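Side-chain contacts in processed glycerol phosphate lipoteichoic acid synthase 2 (Bacillus subtilis, PDB 2W8D), which is a lipoteichoic acid synthase whose sulfatase-family domain, of the alkaline phosphatase clan, holds a magnesium ion: residues S114-L119 / P188-F193; M90-L95 / K144-D149; I118-N123 / S415-T420. All blocks are in the same frame, centred on the assembly; numbering follows the deposited sequence.

Contact 1. Residues S114-L119 / P188-F193; sequences SVPAIL and PFYTKF
The ring of Tyr-190 lies against Pro-116, whose backbone N sits 4.3 Å above one face of the Tyr-190 ring, displaced toward the rim. The pyrrolidine ring follows the same side: Pro-116 CD is 3.8 Å from Tyr-190 CE1, with CG and CB close behind. Two branched side chains approach obliquely near CE2 and CD2, from the same side of the plane as Pro-116. Val-115 CG1 comes to 3.5 Å from Tyr-190 CE2, and Leu-119 CD1 to 3.7 Å from Tyr-190 CD2; both side chains run roughly at right angles to the tyrosine. With CG trans to its own backbone N (chi1 171°), Tyr-190 projects from the strand straight at the first turn of the helix. The contact is one of van der Waals packing and is buried, and Tyr-190 supplies about all of the strand's share. Beyond it, Pro-116 and Tyr-190 both touch Ser-126 of the adjacent strand 125-130. Strand 189-194 runs parallel between 33-39 and 125-130, so this is a short helix, 115-118, packed largely around Tyr-190 on the central sheet of an alpha/beta fold of the alkaline phosphatase clan.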
loop_
_atom_site.group_PDB
_atom_site.type_symbol
_atom_site.label_atom_id
_atom_site.label_comp_id
_atom_site.label_asym_id
_atom_site.label_seq_id
_atom_site.Cartn_x
_atom_site.Cartn_y
_atom_site.Cartn_z
ATOM N N SER A 114 -2.607 -15.788 0.316
ATOM C CA SER A 114 -2.783 -14.441 -0.224
ATOM C C SER A 114 -4.110 -14.188 -0.942
ATOM O O SER A 114 -4.791 -15.128 -1.378
ATOM C CB SER A 114 -1.676 -14.169 -1.232
ATOM O OG SER A 114 -0.411 -14.366 -0.628
ATOM N N VAL A 115 -4.421 -12.909 -1.102
ATOM C CA VAL A 115 -5.517 -12.437 -1.931
ATOM C C VAL A 115 -5.465 -12.979 -3.370
ATOM O O VAL A 115 -6.417 -13.601 -3.810
ATOM C CB VAL A 115 -5.575 -10.900 -1.914
ATOM C CG1 VAL A 115 -6.783 -10.418 -2.669
ATOM C CG2 VAL A 115 -5.631 -10.422 -0.451
ATOM N N PRO A 116 -4.352 -12.787 -4.094
ATOM C CA PRO A 116 -4.402 -13.415 -5.424
ATOM C C PRO A 116 -4.720 -14.900 -5.385
ATOM O O PRO A 116 -5.342 -15.404 -6.317
ATOM C CB PRO A 116 -3.002 -13.192 -6.003
ATOM C CG PRO A 116 -2.176 -12.513 -4.892
ATOM C CD PRO A 116 -3.115 -12.009 -3.866
ATOM N N ALA A 117 -4.332 -15.593 -4.319
ATOM C CA ALA A 117 -4.609 -17.031 -4.202
ATOM C C ALA A 117 -6.065 -17.308 -3.792
ATOM O O ALA A 117 -6.700 -18.231 -4.322
ATOM C CB ALA A 117 -3.638 -17.706 -3.262
ATOM N N ILE A 118 -6.590 -16.492 -2.873
ATOM C CA ILE A 118 -7.994 -16.561 -2.485
ATOM C C ILE A 118 -8.884 -16.414 -3.730
ATOM O O ILE A 118 -9.781 -17.218 -3.983
ATOM C CB ILE A 118 -8.359 -15.468 -1.430
ATOM C CG1 ILE A 118 -7.612 -15.750 -0.130
ATOM C CG2 ILE A 118 -9.901 -15.423 -1.191
ATOM C CD1 ILE A 118 -7.758 -14.725 0.952
ATOM N N LEU A 119 -8.582 -15.390 -4.512
ATOM C CA LEU A 119 -9.324 -15.069 -5.703
ATOM C C LEU A 119 -9.288 -16.112 -6.838
ATOM O O LEU A 119 -10.057 -15.989 -7.783
ATOM C CB LEU A 119 -8.911 -13.680 -6.185
ATOM C CG LEU A 119 -9.431 -12.609 -5.222
ATOM C CD1 LEU A 119 -9.054 -11.196 -5.638
ATOM C CD2 LEU A 119 -10.966 -12.770 -5.099
ATOM N N PRO A 188 -11.775 -12.333 -15.047
ATOM C CA PRO A 188 -11.289 -11.208 -14.241
ATOM C C PRO A 188 -9.824 -11.330 -13.886
ATOM O O PRO A 188 -9.307 -12.433 -13.762
ATOM C CB PRO A 188 -12.127 -11.301 -12.973
ATOM C CG PRO A 188 -12.488 -12.748 -12.851
ATOM C CD PRO A 188 -12.404 -13.380 -14.216
ATOM N N PHE A 189 -9.152 -10.195 -13.708
ATOM C CA PHE A 189 -7.742 -10.220 -13.339
ATOM C C PHE A 189 -7.446 -9.377 -12.123
ATOM O O PHE A 189 -8.128 -8.387 -11.861
ATOM C CB PHE A 189 -6.852 -9.813 -14.516
ATOM C CG PHE A 189 -7.109 -8.422 -15.024
ATOM C CD1 PHE A 189 -6.795 -7.310 -14.253
ATOM C CD2 PHE A 189 -7.653 -8.220 -16.270
ATOM C CE1 PHE A 189 -7.055 -6.007 -14.739
ATOM C CE2 PHE A 189 -7.895 -6.944 -16.754
ATOM C CZ PHE A 189 -7.601 -5.848 -15.997
ATOM N N TYR A 190 -6.401 -9.764 -11.388
ATOM C CA TYR A 190 -5.927 -9.039 -10.223
ATOM C C TYR A 190 -4.456 -8.693 -10.475
ATOM O O TYR A 190 -3.637 -9.598 -10.645
ATOM C CB TYR A 190 -6.057 -9.959 -9.011
ATOM C CG TYR A 190 -5.417 -9.468 -7.711
ATOM C CD1 TYR A 190 -4.030 -9.530 -7.502
ATOM C CD2 TYR A 190 -6.228 -9.023 -6.676
ATOM C CE1 TYR A 190 -3.487 -9.109 -6.286
ATOM C CE2 TYR A 190 -5.719 -8.626 -5.489
ATOM C CZ TYR A 190 -4.366 -8.644 -5.295
ATOM O OH TYR A 190 -3.954 -8.230 -4.076
ATOM N N THR A 191 -4.128 -7.405 -10.496
ATOM C CA THR A 191 -2.845 -6.930 -11.024
ATOM C C THR A 191 -2.211 -5.868 -10.156
ATOM O O THR A 191 -2.925 -5.112 -9.485
ATOM C CB THR A 191 -2.980 -6.324 -12.435
ATOM O OG1 THR A 191 -4.030 -5.352 -12.444
ATOM C CG2 THR A 191 -3.304 -7.393 -13.415
ATOM N N LYS A 192 -0.873 -5.830 -10.171
ATOM C CA LYS A 192 -0.096 -4.891 -9.378
ATOM C C LYS A 192 0.859 -4.133 -10.269
ATOM O O LYS A 192 1.663 -4.756 -10.977
ATOM C CB LYS A 192 0.731 -5.611 -8.298
ATOM C CG LYS A 192 -0.069 -6.262 -7.155
ATOM C CD LYS A 192 0.564 -7.631 -6.732
ATOM C CE LYS A 192 2.029 -7.492 -6.395
ATOM N NZ LYS A 192 2.217 -6.421 -5.348
ATOM N N PHE A 193 0.782 -2.798 -10.216
ATOM C CA PHE A 193 1.736 -1.946 -10.905
ATOM C C PHE A 193 2.682 -1.252 -9.922
ATOM O O PHE A 193 2.257 -0.421 -9.099
ATOM C CB PHE A 193 0.984 -0.913 -11.744
ATOM C CG PHE A 193 0.308 -1.496 -12.961
ATOM C CD1 PHE A 193 0.879 -1.360 -14.206
ATOM C CD2 PHE A 193 -0.895 -2.184 -12.848
ATOM C CE1 PHE A 193 0.255 -1.910 -15.334
ATOM C CE2 PHE A 193 -1.518 -2.705 -13.938
ATOM C CZ PHE A 193 -0.954 -2.574 -15.204
#

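Contact 2. Residues M90-L95 / K144-D149; sequences MMENSL and KAEGID
Glu-146 is stretched out beyond CG (chi2 -180°), and this straight chain carries its carboxylate across to Glu-92 and Asn-93 on the last turn of helix 86-93. Glu-92 does the reverse: a fold at chi2 (-27°) turns its own carboxylate away, leaving its methylene groups facing Glu-146. The Glu-146 carboxylate therefore rests on aliphatic carbon, with OE1 3.5 Å from Glu-92 CG and OE2 3.7 Å from Glu-92 CB, and the two carboxylate planes stand nearly perpendicular. The polar link comes from Asn-93, whose ND2 donates to Glu-146 OE2 at 2.9 Å. This bond is bent, 136° at the hydrogen. It leaves the amide almost in plane but reaches OE2 on its anti side and tilted from the carboxylate plane. Asn-93 is held at both ends of its amide: ND2 also bonds to Phe-89 O one turn back, and OD1 is paired with Ser-114 OG. With ND2 facing two acceptors, Phe-89 O and the Glu-146 carboxylate, the flip of the amide is well supported. On the other segment, Gly-147 closes helix 139-145 with a Schellman motif. Glu-92 OE2 has Lys-192 as a salt-bridge partner. The two acids keep some distance, Glu-92 OE2 and Glu-146 OE1 being 5.3 Å apart. Burial and the nearby acid would probably raise the proton affinity of Glu-146, with the amide of Asn-93 and the neighbouring Lys-192 working against it. The chemistry thus implies a neutral donor, rather than a directly paired counter-charge, steadying Glu-146 across this contact, with Lys-192, which also pairs with Glu-88, partly balancing Glu-92.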
loop_
_atom_site.group_PDB
_atom_site.type_symbol
_atom_site.label_atom_id
_atom_site.label_comp_id
_atom_site.label_asym_id
_atom_site.label_seq_id
_atom_site.Cartn_x
_atom_site.Cartn_y
_atom_site.Cartn_z
HETATM N N MSE A 90 1.946 -6.688 2.838
HETATM C CA MSE A 90 0.737 -6.346 3.569
HETATM C C MSE A 90 -0.512 -6.280 2.682
HETATM O O MSE A 90 -1.575 -6.711 3.140
HETATM C CB MSE A 90 0.955 -5.058 4.355
HETATM C CG MSE A 90 1.853 -5.321 5.552
HETATM SE SE MSE A 90 2.106 -3.734 6.678
HETATM C CE MSE A 90 3.513 -2.891 5.653
HETATM N N MSE A 91 -0.379 -5.770 1.443
HETATM C CA MSE A 91 -1.499 -5.723 0.489
HETATM C C MSE A 91 -1.970 -7.126 0.195
HETATM O O MSE A 91 -3.159 -7.356 0.119
HETATM C CB MSE A 91 -1.135 -5.076 -0.862
HETATM C CG MSE A 91 -0.657 -3.646 -0.794
HETATM SE SE MSE A 91 -1.967 -2.428 0.006
HETATM C CE MSE A 91 -0.808 -1.490 1.270
ATOM N N GLU A 92 -1.034 -8.058 0.012
ATOM C CA GLU A 92 -1.409 -9.441 -0.352
ATOM C C GLU A 92 -1.759 -10.316 0.846
ATOM O O GLU A 92 -2.407 -11.316 0.668
ATOM C CB GLU A 92 -0.327 -10.164 -1.177
ATOM C CG GLU A 92 0.203 -9.512 -2.472
ATOM C CD GLU A 92 -0.760 -8.575 -3.179
ATOM O OE1 GLU A 92 -1.975 -8.835 -3.213
ATOM O OE2 GLU A 92 -0.299 -7.567 -3.734
ATOM N N ASN A 93 -1.334 -9.961 2.062
ATOM C CA ASN A 93 -1.484 -10.914 3.177
ATOM C C ASN A 93 -2.220 -10.448 4.408
ATOM O O ASN A 93 -2.681 -11.279 5.175
ATOM C CB ASN A 93 -0.128 -11.479 3.586
ATOM C CG ASN A 93 0.499 -12.258 2.490
ATOM O OD1 ASN A 93 0.096 -13.385 2.239
ATOM N ND2 ASN A 93 1.493 -11.666 1.797
ATOM N N SER A 94 -2.311 -9.138 4.596
ATOM C CA SER A 94 -2.855 -8.540 5.821
ATOM C C SER A 94 -2.117 -9.100 7.033
ATOM O O SER A 94 -2.702 -9.488 8.047
ATOM C CB SER A 94 -4.375 -8.724 5.910
ATOM O OG SER A 94 -4.921 -7.870 6.893
ATOM N N LEU A 95 -0.808 -9.183 6.872
ATOM C CA LEU A 95 0.111 -9.579 7.923
ATOM C C LEU A 95 1.295 -8.626 7.922
ATOM O O LEU A 95 1.765 -8.196 6.877
ATOM C CB LEU A 95 0.606 -11.007 7.716
ATOM C CG LEU A 95 -0.367 -12.174 7.838
ATOM C CD1 LEU A 95 0.377 -13.464 7.434
ATOM C CD2 LEU A 95 -0.928 -12.232 9.272
ATOM N N LYS A 144 5.710 -16.362 -5.979
ATOM C CA LYS A 144 5.321 -17.733 -6.263
ATOM C C LYS A 144 4.596 -18.277 -5.051
ATOM O O LYS A 144 3.589 -18.991 -5.183
ATOM C CB LYS A 144 6.541 -18.589 -6.540
ATOM C CG LYS A 144 7.232 -18.266 -7.817
ATOM C CD LYS A 144 8.440 -19.152 -7.899
ATOM C CE LYS A 144 8.703 -19.582 -9.284
ATOM N NZ LYS A 144 9.756 -18.757 -9.865
ATOM N N ALA A 145 5.098 -17.924 -3.870
ATOM C CA ALA A 145 4.460 -18.332 -2.628
ATOM C C ALA A 145 3.070 -17.683 -2.528
ATOM O O ALA A 145 2.154 -18.244 -1.914
ATOM C CB ALA A 145 5.340 -17.929 -1.420
ATOM N N GLU A 146 2.924 -16.508 -3.135
ATOM C CA GLU A 146 1.668 -15.740 -3.033
ATOM C C GLU A 146 0.620 -16.140 -4.084
ATOM O O GLU A 146 -0.512 -15.650 -4.067
ATOM C CB GLU A 146 1.936 -14.218 -3.063
ATOM C CG GLU A 146 2.666 -13.704 -1.809
ATOM C CD GLU A 146 2.942 -12.179 -1.807
ATOM O OE1 GLU A 146 3.061 -11.547 -2.904
ATOM O OE2 GLU A 146 3.033 -11.622 -0.675
ATOM N N GLY A 147 1.019 -17.045 -4.973
ATOM C CA GLY A 147 0.221 -17.474 -6.090
ATOM C C GLY A 147 0.088 -16.525 -7.259
ATOM O O GLY A 147 -0.862 -16.648 -8.033
ATOM N N ILE A 148 0.992 -15.571 -7.417
ATOM C CA ILE A 148 0.836 -14.650 -8.526
ATOM C C ILE A 148 1.138 -15.453 -9.807
ATOM O O ILE A 148 2.218 -16.055 -9.901
ATOM C CB ILE A 148 1.739 -13.402 -8.450
ATOM C CG1 ILE A 148 1.588 -12.590 -7.142
ATOM C CG2 ILE A 148 1.489 -12.487 -9.652
ATOM C CD1 ILE A 148 0.230 -12.392 -6.628
ATOM N N ASP A 149 0.198 -15.464 -10.772
ATOM C CA ASP A 149 0.355 -16.308 -11.992
ATOM C C ASP A 149 1.420 -15.760 -12.910
ATOM O O ASP A 149 2.099 -16.527 -13.566
ATOM C CB ASP A 149 -0.942 -16.437 -12.843
ATOM C CG ASP A 149 -2.084 -17.058 -12.087
ATOM O OD1 ASP A 149 -1.958 -18.237 -11.759
ATOM O OD2 ASP A 149 -3.085 -16.364 -11.779
#

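Contact 3. Residues I118-N123 / S415-T420; sequences ILKSKN and SDYDYT
Lys-120 reaches for Tyr-417 by a winding course. Its CB leaves the backbone heading toward the loop 415-420, but the first torsion is off the staggered value (chi1 -97°) and the next falls short of extended (chi2 137°), so CG and CD follow a bent path; the last torsion, chi4 -65°, turns NZ. CE is the first atom to arrive, 3.7 Å from Tyr-417 OH. NZ then donates a hydrogen bond of 3.2 Å to Tyr-417 OH, and stands 4.0 Å from Tyr-417 CE1, slanting to the ring rather than sitting over its face. The two side chains approach from opposite directions, so that only their far ends touch and little surface is buried. The ring itself is packed on its own segment, Asp-416 CB lying 4.0 Å above the centre of one face of the Tyr-417 ring.

The phenol is not the main partner of the ammonium group. NZ also bonds to Gly-147 O and forms a salt bridge with Asp-149 OD1. That oxygen lies almost in line beyond the CE-NZ bond, where no N-H points, so the pairing is mainly electrostatic. A loop following helix 380-397 is thereby tied to the turn between helix 115-118 and strand 125-130.

Since Lys-120 is the donor, the tyrosine oxygen serves here as acceptor. An ammonium group this near would probably make the phenol slightly more acidic, although Asp-149 should offset much of that charge. The chemistry is that of a partly exposed lysine shared by an acid, a carbonyl and a phenol, with the bond to the phenol the longest of the three.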
loop_
_atom_site.group_PDB
_atom_site.type_symbol
_atom_site.label_atom_id
_atom_site.label_comp_id
_atom_site.label_asym_id
_atom_site.label_seq_id
_atom_site.Cartn_x
_atom_site.Cartn_y
_atom_site.Cartn_z
ATOM N N ILE A 118 -6.590 -16.492 -2.873
ATOM C CA ILE A 118 -7.994 -16.561 -2.485
ATOM C C ILE A 118 -8.884 -16.414 -3.730
ATOM O O ILE A 118 -9.781 -17.218 -3.983
ATOM C CB ILE A 118 -8.359 -15.468 -1.430
ATOM C CG1 ILE A 118 -7.612 -15.750 -0.130
ATOM C CG2 ILE A 118 -9.901 -15.423 -1.191
ATOM C CD1 ILE A 118 -7.758 -14.725 0.952
ATOM N N LEU A 119 -8.582 -15.390 -4.512
ATOM C CA LEU A 119 -9.324 -15.069 -5.703
ATOM C C LEU A 119 -9.288 -16.112 -6.838
ATOM O O LEU A 119 -10.057 -15.989 -7.783
ATOM C CB LEU A 119 -8.911 -13.680 -6.185
ATOM C CG LEU A 119 -9.431 -12.609 -5.222
ATOM C CD1 LEU A 119 -9.054 -11.196 -5.638
ATOM C CD2 LEU A 119 -10.966 -12.770 -5.099
ATOM N N LYS A 120 -8.431 -17.137 -6.744
ATOM C CA LYS A 120 -8.357 -18.171 -7.788
ATOM C C LYS A 120 -9.656 -18.933 -7.908
ATOM O O LYS A 120 -10.044 -19.323 -8.997
ATOM C CB LYS A 120 -7.227 -19.185 -7.528
ATOM C CG LYS A 120 -5.938 -18.903 -8.281
ATOM C CD LYS A 120 -4.753 -19.121 -7.363
ATOM C CE LYS A 120 -3.601 -18.145 -7.671
ATOM N NZ LYS A 120 -2.971 -18.321 -9.023
ATOM N N SER A 121 -10.305 -19.167 -6.773
ATOM C CA SER A 121 -11.558 -19.913 -6.716
ATOM C C SER A 121 -12.710 -19.105 -7.332
ATOM O O SER A 121 -13.779 -19.661 -7.635
ATOM C CB SER A 121 -11.887 -20.254 -5.266
ATOM O OG SER A 121 -11.934 -19.068 -4.490
ATOM N N LYS A 122 -12.479 -17.806 -7.503
ATOM C CA LYS A 122 -13.331 -16.939 -8.308
ATOM C C LYS A 122 -12.777 -16.710 -9.739
ATOM O O LYS A 122 -13.276 -15.848 -10.455
ATOM C CB LYS A 122 -13.598 -15.594 -7.584
ATOM C CG LYS A 122 -14.749 -15.625 -6.532
ATOM C CD LYS A 122 -15.734 -14.406 -6.660
ATOM C CE LYS A 122 -15.122 -13.060 -6.161
ATOM N NZ LYS A 122 -15.924 -11.769 -6.396
ATOM N N ASN A 123 -11.760 -17.481 -10.152
ATOM C CA ASN A 123 -11.190 -17.436 -11.531
ATOM C C ASN A 123 -10.354 -16.201 -11.909
ATOM O O ASN A 123 -10.262 -15.842 -13.096
ATOM C CB ASN A 123 -12.282 -17.659 -12.589
ATOM C CG ASN A 123 -13.023 -18.938 -12.370
ATOM O OD1 ASN A 123 -12.415 -20.009 -12.268
ATOM N ND2 ASN A 123 -14.341 -18.845 -12.260
ATOM N N SER A 415 5.751 -24.269 -7.066
ATOM C CA SER A 415 6.339 -24.863 -8.277
ATOM C C SER A 415 5.531 -24.745 -9.575
ATOM O O SER A 415 6.068 -25.049 -10.636
ATOM C CB SER A 415 6.637 -26.322 -8.037
ATOM O OG SER A 415 7.978 -26.415 -7.651
ATOM N N ASP A 416 4.265 -24.331 -9.471
ATOM C CA ASP A 416 3.381 -24.078 -10.619
ATOM C C ASP A 416 3.790 -22.860 -11.421
ATOM O O ASP A 416 3.468 -22.754 -12.591
ATOM C CB ASP A 416 1.932 -23.802 -10.166
ATOM C CG ASP A 416 1.191 -25.047 -9.680
ATOM O OD1 ASP A 416 1.525 -26.207 -10.051
ATOM O OD2 ASP A 416 0.224 -24.849 -8.925
ATOM N N TYR A 417 4.437 -21.897 -10.765
ATOM C CA TYR A 417 4.698 -20.599 -11.380
ATOM C C TYR A 417 6.071 -20.543 -12.029
ATOM O O TYR A 417 7.032 -21.111 -11.536
ATOM C CB TYR A 417 4.427 -19.484 -10.358
ATOM C CG TYR A 417 3.064 -19.688 -9.728
ATOM C CD1 TYR A 417 1.892 -19.497 -10.481
ATOM C CD2 TYR A 417 2.938 -20.177 -8.420
ATOM C CE1 TYR A 417 0.632 -19.745 -9.940
ATOM C CE2 TYR A 417 1.668 -20.414 -7.862
ATOM C CZ TYR A 417 0.522 -20.196 -8.631
ATOM O OH TYR A 417 -0.726 -20.450 -8.105
ATOM N N ASP A 418 6.138 -19.943 -13.200
ATOM C CA ASP A 418 7.397 -19.821 -13.907
ATOM C C ASP A 418 7.419 -18.445 -14.523
ATOM O O ASP A 418 6.480 -18.066 -15.214
ATOM C CB ASP A 418 7.508 -20.873 -14.987
ATOM C CG ASP A 418 8.730 -20.666 -15.877
ATOM O OD1 ASP A 418 9.857 -20.548 -15.291
ATOM O OD2 ASP A 418 8.537 -20.647 -17.140
ATOM N N TYR A 419 8.477 -17.689 -14.249
ATOM C CA TYR A 419 8.547 -16.306 -14.697
ATOM C C TYR A 419 9.684 -15.998 -15.683
ATOM O O TYR A 419 10.135 -14.851 -15.796
ATOM C CB TYR A 419 8.644 -15.367 -13.495
ATOM C CG TYR A 419 7.573 -15.501 -12.434
ATOM C CD1 TYR A 419 6.204 -15.630 -12.755
ATOM C CD2 TYR A 419 7.934 -15.443 -11.097
ATOM C CE1 TYR A 419 5.230 -15.710 -11.740
ATOM C CE2 TYR A 419 6.996 -15.498 -10.089
ATOM C CZ TYR A 419 5.658 -15.631 -10.392
ATOM O OH TYR A 419 4.805 -15.684 -9.314
ATOM N N THR A 420 10.131 -17.015 -16.401
ATOM C CA THR A 420 11.047 -16.835 -17.504
ATOM C C THR A 420 10.246 -16.309 -18.715
ATOM O O THR A 420 9.159 -16.829 -19.025
ATOM C CB THR A 420 11.733 -18.184 -17.834
ATOM O OG1 THR A 420 12.386 -18.697 -16.660
ATOM C CG2 THR A 420 12.754 -18.029 -18.963
#

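Contacts 1 and 2 lie closest, their centres about 8 Å apart, and are joined through Ser-114 and Asn-93; the Tyr-190 and Glu-92 oxygens also face each other, too close for a reliable reading. Contact 3 begins from the same chain segment as contact 1, sharing Ile-118 and Leu-119, with centres about 9 Å apart, and Pro-188 CD packs 3.5 Å from Asn-123 O. It meets contact 2, about 11 Å away between centres, through Lys-120 NZ, 2.9 Å from Asp-149 OD1, and through Tyr-419 OH, 2.7 Å from Ile-148 O. The magnesium ion, held by Glu-40, phosphothreonine 84 (Thr-84), Asp-258 and His-259, is about 14 Å from the side chain of Glu-92.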